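Local coordinates for putative exonuclease (Eubacterium rectale, PDB 3L0A), which binds zinc and is probably a hydrolase, a putative exonuclease with a PDDEXK-like domain, at the interface of chains A and B. Coordinates in Å, arbitrary orientation; residue numbers count along the deposited sequence, not the author numbering. Chains: chain A/B, Putative exonuclease.

The interface of chains A and B. Residues chain A 201; chain B 48, 245, 249.
A:Glu201 reaches across to the short helix 245-250 of chain B, illustrating how one residue can grip a helical surface with both its backbone and its side chain. Its amide N donates a hydrogen bond to the carboxylate oxygen OD1 of B:Asp245 at 3.2 Å, fairly straight at 155°. The N-H arrives from above the carboxylate plane, 69° out of it.

From there the side chain runs over the first turn of the helix. CB lies against the backbone carbonyl O of B:Asp245 at 3.5 Å. CG sits anti to the carbonyl carbon of its own residue (chi1 -79°), which carries it over the CB of B:Asp245 at 3.7 Å. On another flank the same CG meets CH2, a carbon of the six-membered ring of B:Trp48, 4.0 Å away; the indole comes from the opposite direction and adds a light apolar contact. A bend at chi2 then turns the carboxylate toward B:His249, one helical turn on from B:Asp245. Carboxylate carbon CD packs beside the CB of B:His249. OE1 of A:Glu201 lies in the imidazole plane at the ring edge, where ND1 of B:His249 offers a weak hydrogen bond of 3.4 Å. Carboxylate and ring stand nearly perpendicular. OE2 passes close to ND1 as well and has the CH2 of B:Trp48 as a further neighbour.

With the carboxylate turned toward the histidine, OE1 of A:Glu201 lies 6.3 Å from OD1 of B:Asp245, which may limit repulsion between the acids. The patch is small and belongs to an asymmetric contact between copies of one protein. It may help hold this loop of chain A against the helix that includes the zinc ligand B:Cys247, although the structure alone does not show that the pairing is biological.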
loop_
_atom_site.group_PDB
_atom_site.type_symbol
_atom_site.label_atom_id
_atom_site.label_comp_id
_atom_site.label_asym_id
_atom_site.label_seq_id
_atom_site.Cartn_x
_atom_site.Cartn_y
_atom_site.Cartn_z
ATOM N N GLU A 201 -5.333 -5.785 17.991
ATOM C CA GLU A 201 -5.662 -6.879 18.914
ATOM C C GLU A 201 -5.326 -8.133 18.128
ATOM O O GLU A 201 -5.924 -8.389 17.108
ATOM C CB GLU A 201 -7.127 -6.894 19.277
ATOM C CG GLU A 201 -7.517 -5.867 20.330
ATOM C CD GLU A 201 -6.983 -6.200 21.691
ATOM O OE1 GLU A 201 -6.713 -7.393 21.976
ATOM O OE2 GLU A 201 -6.857 -5.258 22.497
ATOM N N TRP B 48 -15.997 -2.118 26.059
ATOM C CA TRP B 48 -15.102 -1.883 24.947
ATOM C C TRP B 48 -15.164 -0.400 24.577
ATOM O O TRP B 48 -16.249 0.073 24.214
ATOM C CB TRP B 48 -15.507 -2.741 23.746
ATOM C CG TRP B 48 -14.518 -2.631 22.664
ATOM C CD1 TRP B 48 -14.619 -1.888 21.548
ATOM C CD2 TRP B 48 -13.229 -3.237 22.630
ATOM N NE1 TRP B 48 -13.477 -1.993 20.797
ATOM C CE2 TRP B 48 -12.607 -2.826 21.448
ATOM C CE3 TRP B 48 -12.545 -4.106 23.489
ATOM C CZ2 TRP B 48 -11.320 -3.237 21.096
ATOM C CZ3 TRP B 48 -11.265 -4.519 23.140
ATOM C CH2 TRP B 48 -10.670 -4.085 21.950
ATOM N N ASP B 245 -11.396 -5.944 16.355
ATOM C CA ASP B 245 -10.472 -5.987 17.479
ATOM C C ASP B 245 -11.190 -6.442 18.766
ATOM O O ASP B 245 -10.628 -7.226 19.568
ATOM C CB ASP B 245 -9.786 -4.618 17.672
ATOM C CG ASP B 245 -8.626 -4.340 16.654
ATOM O OD1 ASP B 245 -7.935 -5.279 16.171
ATOM O OD2 ASP B 245 -8.355 -3.137 16.397
ATOM N N HIS B 249 -10.052 -9.545 21.029
ATOM C CA HIS B 249 -9.770 -9.382 22.463
ATOM C C HIS B 249 -10.553 -10.345 23.321
ATOM O O HIS B 249 -10.056 -10.854 24.302
ATOM C CB HIS B 249 -10.117 -7.967 22.927
ATOM C CG HIS B 249 -9.803 -7.731 24.370
ATOM N ND1 HIS B 249 -8.555 -7.333 24.801
ATOM C CD2 HIS B 249 -10.562 -7.871 25.484
ATOM C CE1 HIS B 249 -8.569 -7.206 26.116
ATOM N NE2 HIS B 249 -9.771 -7.538 26.559
#